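Local coordinates for protein adenosylmethionine-8-amino-7-oxononanoate aminotransferase (Methanocaldococcus jannaschii, PDB 6ZHK) that probably transfers the amino group of S-adenosyl-L-methionine to 8-amino-7-oxononanoate to make 7,8-diaminononanoate in biotin biosynthesis, with pyridoxal 5'-phosphate as cofactor, at residues A[413-418]-A[433-438]. Sequence-based numbering, arbitrary orientation.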
ATOM      1  N   TYR A 413      18.629 -14.181 -21.769  1.00 26.49           N
ATOM      2  CA  TYR A 413      19.632 -15.150 -21.380  1.00 29.67           C
ATOM      3  C   TYR A 413      19.597 -15.403 -19.873  1.00 26.00           C
ATOM      4  O   TYR A 413      20.016 -16.476 -19.413  1.00 24.05           O
ATOM      5  CB  TYR A 413      20.998 -14.687 -21.878  1.00 31.23           C
ATOM      6  CG  TYR A 413      22.073 -15.736 -21.751  1.00 34.85           C
ATOM      7  CD1 TYR A 413      22.116 -16.818 -22.618  1.00 37.96           C
ATOM      8  CD2 TYR A 413      23.033 -15.653 -20.742  1.00 32.51           C
ATOM      9  CE1 TYR A 413      23.110 -17.782 -22.509  1.00 42.54           C
ATOM     10  CE2 TYR A 413      24.056 -16.590 -20.646  1.00 37.02           C
ATOM     11  CZ  TYR A 413      24.080 -17.670 -21.519  1.00 44.03           C
ATOM     12  OH  TYR A 413      25.046 -18.632 -21.402  1.00 47.97           O
ATOM     13  N   LYS A 414      19.057 -14.438 -19.102  1.00 28.08           N
ATOM     14  CA  LYS A 414      18.904 -14.605 -17.653  1.00 24.85           C
ATOM     15  C   LYS A 414      20.242 -14.928 -16.997  1.00 23.32           C
ATOM     16  O   LYS A 414      20.344 -15.858 -16.182  1.00 26.82           O
ATOM     17  CB  LYS A 414      17.863 -15.693 -17.342  1.00 24.69           C
ATOM     18  CG  LYS A 414      16.458 -15.370 -17.869  1.00 24.97           C
ATOM     19  CD  LYS A 414      15.397 -16.452 -17.626  0.50 27.39           C
ATOM     20  CE  LYS A 414      14.926 -16.567 -16.188  0.50 28.59           C
ATOM     21  NZ  LYS A 414      14.139 -17.807 -15.948  0.50 31.60           N
ATOM     22  N   ALA A 415      21.289 -14.165 -17.341  1.00 21.15           N
ATOM     23  CA  ALA A 415      22.598 -14.525 -16.803  1.00 23.04           C
ATOM     24  C   ALA A 415      22.630 -14.497 -15.276  1.00 23.61           C
ATOM     25  O   ALA A 415      23.227 -15.369 -14.641  1.00 23.18           O
ATOM     26  CB  ALA A 415      23.684 -13.654 -17.379  1.00 24.43           C
ATOM     27  N   GLY A 416      22.070 -13.450 -14.658  1.00 22.81           N
ATOM     28  CA  GLY A 416      22.022 -13.458 -13.200  1.00 19.29           C
ATOM     29  C   GLY A 416      21.281 -14.660 -12.586  1.00 16.74           C
ATOM     30  O   GLY A 416      21.726 -15.196 -11.588  1.00 17.61           O
ATOM     31  N   TYR A 417      20.153 -15.081 -13.159  1.00 18.74           N
ATOM     32  CA  TYR A 417      19.450 -16.278 -12.670  1.00 19.34           C
ATOM     33  C   TYR A 417      20.301 -17.551 -12.844  1.00 19.43           C
ATOM     34  O   TYR A 417      20.240 -18.480 -12.032  1.00 18.53           O
ATOM     35  CB  TYR A 417      18.095 -16.426 -13.366  1.00 22.55           C
ATOM     36  CG  TYR A 417      17.021 -15.499 -12.830  1.00 22.51           C
ATOM     37  CD1 TYR A 417      16.548 -15.627 -11.523  1.00 21.66           C
ATOM     38  CD2 TYR A 417      16.423 -14.557 -13.659  1.00 27.25           C
ATOM     39  CE1 TYR A 417      15.543 -14.801 -11.019  1.00 24.13           C
ATOM     40  CE2 TYR A 417      15.474 -13.680 -13.152  1.00 27.32           C
ATOM     41  CZ  TYR A 417      15.021 -13.818 -11.847  1.00 24.48           C
ATOM     42  OH  TYR A 417      14.052 -12.962 -11.438  1.00 28.51           O
ATOM     43  N   ARG A 418      21.152 -17.576 -13.866  1.00 19.24           N
ATOM     44  CA  ARG A 418      22.061 -18.728 -13.969  1.00 21.35           C
ATOM     45  C   ARG A 418      22.981 -18.817 -12.749  1.00 21.80           C
ATOM     46  O   ARG A 418      23.242 -19.889 -12.165  1.00 21.14           O
ATOM     47  CB  ARG A 418      22.819 -18.631 -15.297  1.00 23.42           C
ATOM     48  CG  ARG A 418      21.977 -19.101 -16.472  1.00 22.46           C
ATOM     49  CD  ARG A 418      22.718 -18.795 -17.760  1.00 25.06           C
ATOM     50  NE  ARG A 418      21.739 -18.817 -18.827  1.00 28.53           N
ATOM     51  CZ  ARG A 418      21.732 -19.665 -19.842  1.00 37.65           C
ATOM     52  NH1 ARG A 418      22.682 -20.577 -19.952  1.00 41.46           N
ATOM     53  NH2 ARG A 418      20.786 -19.586 -20.757  1.00 40.69           N
ATOM     54  N   ILE A 433      18.855  -8.791 -10.736  1.00 17.38           N
ATOM     55  CA  ILE A 433      18.071  -7.998 -11.669  1.00 17.92           C
ATOM     56  C   ILE A 433      18.832  -8.007 -12.987  1.00 20.53           C
ATOM     57  O   ILE A 433      19.936  -7.484 -13.019  1.00 18.44           O
ATOM     58  CB  ILE A 433      17.848  -6.557 -11.153  1.00 19.95           C
ATOM     59  CG1 ILE A 433      17.167  -6.581  -9.772  1.00 20.48           C
ATOM     60  CG2 ILE A 433      17.034  -5.773 -12.209  1.00 23.96           C
ATOM     61  CD1 ILE A 433      17.077  -5.259  -9.089  1.00 20.66           C
ATOM     62  N   GLY A 434      18.242  -8.652 -14.018  1.00 19.84           N
ATOM     63  CA  GLY A 434      18.903  -8.906 -15.305  1.00 20.24           C
ATOM     64  C   GLY A 434      20.324  -9.421 -15.119  1.00 20.75           C
ATOM     65  O   GLY A 434      20.519 -10.451 -14.456  1.00 20.88           O
ATOM     66  N   ASN A 435      21.317  -8.670 -15.600  1.00 21.13           N
ATOM     67  CA  ASN A 435      22.686  -9.181 -15.545  1.00 22.64           C
ATOM     68  C   ASN A 435      23.374  -8.839 -14.239  1.00 19.40           C
ATOM     69  O   ASN A 435      24.578  -8.994 -14.155  1.00 21.45           O
ATOM     70  CB  ASN A 435      23.559  -8.640 -16.673  1.00 21.87           C
ATOM     71  CG  ASN A 435      23.067  -9.180 -17.985  1.00 26.49           C
ATOM     72  OD1 ASN A 435      22.696 -10.348 -18.054  1.00 26.81           O
ATOM     73  ND2 ASN A 435      22.953  -8.317 -18.988  1.00 30.41           N
ATOM     74  N   VAL A 436      22.656  -8.234 -13.284  1.00 20.47           N
ATOM     75  CA  VAL A 436      23.292  -7.803 -12.055  1.00 19.32           C
ATOM     76  C   VAL A 436      22.932  -8.778 -10.933  1.00 18.33           C
ATOM     77  O   VAL A 436      21.745  -8.936 -10.566  1.00 18.49           O
ATOM     78  CB  VAL A 436      22.891  -6.359 -11.667  1.00 20.98           C
ATOM     79  CG1 VAL A 436      23.717  -5.892 -10.475  1.00 18.91           C
ATOM     80  CG2 VAL A 436      23.027  -5.376 -12.829  1.00 19.45           C
ATOM     81  N   ILE A 437      23.964  -9.391 -10.361  1.00 17.40           N
ATOM     82  CA  ILE A 437      23.825 -10.147  -9.124  1.00 16.25           C
ATOM     83  C   ILE A 437      23.599  -9.107  -8.032  1.00 16.77           C
ATOM     84  O   ILE A 437      24.417  -8.199  -7.883  1.00 16.38           O
ATOM     85  CB  ILE A 437      25.090 -10.999  -8.839  1.00 17.15           C
ATOM     86  CG1 ILE A 437      25.279 -12.112  -9.877  1.00 20.45           C
ATOM     87  CG2 ILE A 437      25.096 -11.618  -7.439  1.00 16.93           C
ATOM     88  CD1 ILE A 437      26.755 -12.553 -10.031  1.00 21.11           C
ATOM     89  N   ILE A 438      22.578  -9.309  -7.191  1.00 15.12           N
ATOM     90  CA  ILE A 438      22.293  -8.348  -6.133  1.00 16.15           C
ATOM     91  C   ILE A 438      22.637  -9.017  -4.796  1.00 16.48           C
ATOM     92  O   ILE A 438      22.198 -10.130  -4.526  1.00 16.77           O
ATOM     93  CB  ILE A 438      20.787  -7.956  -6.146  1.00 16.11           C
ATOM     94  CG1 ILE A 438      20.277  -7.375  -7.482  1.00 17.79           C
ATOM     95  CG2 ILE A 438      20.481  -7.050  -4.930  1.00 15.15           C
ATOM     96  CD1 ILE A 438      20.859  -6.029  -7.893  1.00 18.03           C
TER
HETATM   97  O   HOH W   1      20.889 -11.854 -18.850  1.00 26.68           O
HETATM   98  O   HOH W   2      19.055 -12.931 -14.773  1.00 28.12           O
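Gly416, in the first turn of helix 415-425, meets the tight turn 433-436 backbone to backbone, and its lack of a side chain lets the carbonyl of Gly434 come close. Gly416 N gives a weak, bent hydrogen bond to Gly434 O (3.4 Å, 132° at the hydrogen), supplemented by a CA-H...O contact from Gly416 CA to the same oxygen at 3.6 Å. Beside this approach, Ala415 CB lies 3.5 Å from Asn435 OD1. Asn435 CG stands anti to its own carbonyl carbon (chi1 -67°), and this brings the amide oxygen back to the helix although the side chain leaves its backbone in the other direction; ND2 is hydrogen-bonded to Tyr409 O, which helps fix the rotation of the amide. Leu399 of strand 394-399 also packs on Ala415.

The looser part is bridged by water. One molecule accepts from Ala415 N at 2.8 Å and donates to Asn435 OD1; a second accepts from Tyr417 N and donates to Gly434 O, both at 2.9 Å. Gly434 O thus serves two successive helix amides, one directly but weakly and the next through water. Farther out, Lys414 and Tyr417 do not touch the turn, and both pack on Phe327 of the second subunit.

The helix start is braced from within: Arg418 NE donates to Tyr413 O (3.0 Å), while its guanidinium lies over the Tyr413 ring, offset toward the rim. In the facing turn, Gly434 has a positive phi, as suits glycine, and paired backbone bonds between Ile433 and Val436 close the turn. The whole exemplifies a helix N-terminus whose first-turn amides, following Lys414 at the N-cap, meet acceptors of a type II' beta turn, one directly and weakly, the others through water; the turn leads into strand 436-439, outermost in this chain's three-stranded antiparallel sheet.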